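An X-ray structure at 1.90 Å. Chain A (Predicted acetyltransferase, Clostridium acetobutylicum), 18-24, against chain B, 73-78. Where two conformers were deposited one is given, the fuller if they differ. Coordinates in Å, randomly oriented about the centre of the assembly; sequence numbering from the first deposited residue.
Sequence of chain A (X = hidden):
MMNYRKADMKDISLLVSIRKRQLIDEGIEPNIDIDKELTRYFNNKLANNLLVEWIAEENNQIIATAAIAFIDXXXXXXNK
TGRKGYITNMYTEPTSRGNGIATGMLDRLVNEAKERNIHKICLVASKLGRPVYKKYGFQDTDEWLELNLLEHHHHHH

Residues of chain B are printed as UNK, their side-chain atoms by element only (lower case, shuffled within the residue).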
# COMPACT_ATOMS: atom_id res chain seq x y z
N ILE A 18 5.61 -21.55 -3.83
CA ILE A 18 6.81 -20.74 -4.03
C ILE A 18 6.81 -19.54 -3.08
O ILE A 18 7.86 -19.17 -2.56
CB ILE A 18 6.94 -20.24 -5.46
CG1 ILE A 18 6.99 -21.44 -6.42
CG2 ILE A 18 8.18 -19.35 -5.60
CD1 ILE A 18 6.88 -21.05 -7.88
N ARG A 19 5.64 -18.94 -2.85
CA ARG A 19 5.59 -17.83 -1.88
C ARG A 19 6.00 -18.29 -0.48
O ARG A 19 6.75 -17.61 0.19
CB ARG A 19 4.23 -17.12 -1.85
CG ARG A 19 4.18 -15.99 -0.79
CD ARG A 19 3.09 -14.92 -1.03
NE ARG A 19 3.04 -14.02 0.13
CZ ARG A 19 3.91 -13.03 0.35
NH1 ARG A 19 4.90 -12.78 -0.51
NH2 ARG A 19 3.80 -12.30 1.45
N LYS A 20 5.49 -19.44 -0.03
CA LYS A 20 5.92 -19.94 1.28
C LYS A 20 7.43 -20.18 1.31
O LYS A 20 8.12 -19.83 2.28
CB LYS A 20 5.17 -21.22 1.66
CG LYS A 20 3.68 -21.02 1.92
CD LYS A 20 3.01 -22.28 2.50
CE LYS A 20 3.00 -23.42 1.51
NZ LYS A 20 2.15 -24.58 1.98
N ARG A 21 7.94 -20.78 0.24
CA ARG A 21 9.35 -21.09 0.13
C ARG A 21 10.19 -19.81 0.22
O ARG A 21 11.22 -19.77 0.90
CB ARG A 21 9.60 -21.78 -1.20
CG ARG A 21 10.92 -22.47 -1.31
CD ARG A 21 10.84 -23.47 -2.43
NE ARG A 21 12.04 -23.45 -3.25
CZ ARG A 21 12.04 -23.64 -4.56
NH1 ARG A 21 10.90 -23.85 -5.21
NH2 ARG A 21 13.18 -23.59 -5.21
N GLN A 22 9.72 -18.77 -0.46
CA GLN A 22 10.36 -17.46 -0.46
C GLN A 22 10.41 -16.85 0.93
O GLN A 22 11.45 -16.39 1.38
CB GLN A 22 9.58 -16.55 -1.40
CG GLN A 22 10.07 -15.11 -1.41
CD GLN A 22 8.98 -14.20 -1.92
OE1 GLN A 22 8.19 -14.60 -2.79
NE2 GLN A 22 8.94 -12.96 -1.41
N LEU A 23 9.28 -16.86 1.62
CA LEU A 23 9.20 -16.24 2.93
C LEU A 23 10.09 -16.97 3.92
O LEU A 23 10.74 -16.37 4.77
CB LEU A 23 7.76 -16.26 3.43
CG LEU A 23 6.75 -15.43 2.63
CD1 LEU A 23 5.35 -15.70 3.15
CD2 LEU A 23 7.07 -13.91 2.70
N ILE A 24 10.12 -18.30 3.82
CA ILE A 24 10.95 -19.07 4.72
C ILE A 24 12.42 -18.79 4.45
O ILE A 24 13.20 -18.64 5.38
CB ILE A 24 10.61 -20.56 4.63
CG1 ILE A 24 9.23 -20.79 5.25
CG2 ILE A 24 11.66 -21.41 5.34
CD1 ILE A 24 8.62 -22.16 4.90
N UNK B 73 -2.68 -6.83 0.59
CA UNK B 73 -1.34 -7.26 0.23
C UNK B 73 -1.31 -8.79 0.32
O UNK B 73 -2.22 -9.39 0.88
c UNK B 73 -0.26 -5.14 1.16
c UNK B 73 -0.31 -6.65 1.19
c UNK B 73 -1.02 -4.39 2.05
c UNK B 73 -0.98 -3.00 2.02
c UNK B 73 0.54 -4.47 0.25
c UNK B 73 0.60 -3.08 0.22
c UNK B 73 -0.16 -2.35 1.11
N UNK B 74 -0.26 -9.43 -0.21
CA UNK B 74 -0.24 -10.89 -0.08
C UNK B 74 -0.15 -11.35 1.37
O UNK B 74 0.64 -10.80 2.15
c UNK B 74 1.33 -10.17 -1.74
c UNK B 74 0.86 -8.93 -1.02
c UNK B 74 1.03 -11.29 -0.84
N UNK B 75 -0.91 -12.40 1.74
CA UNK B 75 -0.80 -12.93 3.10
C UNK B 75 0.63 -13.30 3.49
O UNK B 75 1.43 -13.69 2.65
c UNK B 75 -1.66 -14.20 3.05
c UNK B 75 -2.72 -13.86 2.04
c UNK B 75 -1.99 -13.05 0.98
N UNK B 76 0.94 -13.14 4.77
CA UNK B 76 2.20 -13.64 5.30
C UNK B 76 1.95 -14.21 6.70
O UNK B 76 0.85 -14.08 7.25
o UNK B 76 4.47 -13.02 5.92
c UNK B 76 3.27 -12.52 5.33
c UNK B 76 2.75 -11.32 6.12
N UNK B 77 2.95 -14.87 7.27
CA UNK B 77 2.73 -15.54 8.55
C UNK B 77 2.39 -14.58 9.68
O UNK B 77 1.74 -14.96 10.65
o UNK B 77 4.36 -20.59 5.11
c UNK B 77 3.20 -18.65 7.95
c UNK B 77 5.08 -18.49 5.94
c UNK B 77 3.30 -19.67 7.03
c UNK B 77 4.06 -17.55 7.90
c UNK B 77 3.93 -16.42 8.89
c UNK B 77 4.24 -19.58 6.03
c UNK B 77 4.98 -17.48 6.86
N UNK B 78 2.80 -13.32 9.54
CA UNK B 78 2.55 -12.31 10.57
C UNK B 78 1.33 -11.44 10.28
O UNK B 78 1.03 -10.51 11.02
c UNK B 78 3.77 -11.41 10.76
o UNK B 78 4.12 -10.82 9.50
c UNK B 78 4.94 -12.21 11.28

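Chain A contributes one continuous helical stretch, and the segment of chain B that lies against it has neither regular helix nor strand. At position 73 of chain B the side chain is made of seven carbons, one linking carbon followed by a six-membered ring, with no heteroatom. Its CB, the nearest side-chain atom, is 7.0 Å from NH2 of Arg19(A), and it makes no contact there. A benzyl group without a hydroxyl identifies Phe73(B), in the m rotamer with its end leading away from the helix.

Position 74 carries three carbons, and one of them lies within bonding distance of the residue's own backbone N, so the side chain closes a five-membered ring. Its CB points toward the helix and sits over one face of the guanidinium of Arg19(A), 3.5 Å from NE. Only proline closes such a ring, and the residue is Pro74(B).

The same pattern, three carbons returning to the backbone N, recurs at position 75. Here the CA-to-CB bond points sideways, and the ring carbon bonded to N is 5.2 Å from NE of Arg19(A), the nearest approach of the ring; the carbonyl O makes the important contact. It accepts hydrogen bonds from both NE and NH2 of Arg19(A), each at 3.0 Å, with N-H...O angles of 150° and 148°. The residue is Pro75(B).

Position 76 has a side chain of three atoms, a carbon bearing one oxygen and one further carbon. Its CB lies 3.9 Å from NH2 of Arg19(A), and its side-chain oxygen is 4.0 Å from CD1 of Leu23(A), a packing contact. This branching at CB, with a hydroxyl and a methyl, defines Thr76(B), whose chi1 is t.

At position 77 a linking carbon leads to a six-carbon ring that bears one oxygen on the ring atom farthest from the link. The oxygen lies 3.3 Å from CG of Lys20(A), and a ring carbon comes within 4.0 Å of CD1 of Leu23(A). A phenol is diagnostic of Tyr77(B). Although its CA-to-CB bond points sideways, the m rotamer brings the end of the side chain nearer to the helix, and this residue has the largest area covered by the opposing stretch, 81 Å².

Position 78 again shows one carbon carrying an oxygen and a carbon. The oxygen, its nearest side-chain atom, is 8.0 Å from CD2 of Leu23(A), so the side chain makes no contact. The pattern is that of Thr78(B), with chi1 in p.

The contact therefore combines a polar anchor with an apolar patch. Arg19(A), extended through three t torsions, reaches the loop and clasps the carbonyl of Pro75(B) at the edge of its guanidinium, while Pro74(B) covers one face; its NH1 is satisfied elsewhere in the structure. One turn further along the helix, Leu23(A) also points toward the loop, and its CD1 packs 4.0 Å from CE2 of Tyr77(B). Together the two stretches bury 309 Å².

Chain B 73-78: FPPTYT
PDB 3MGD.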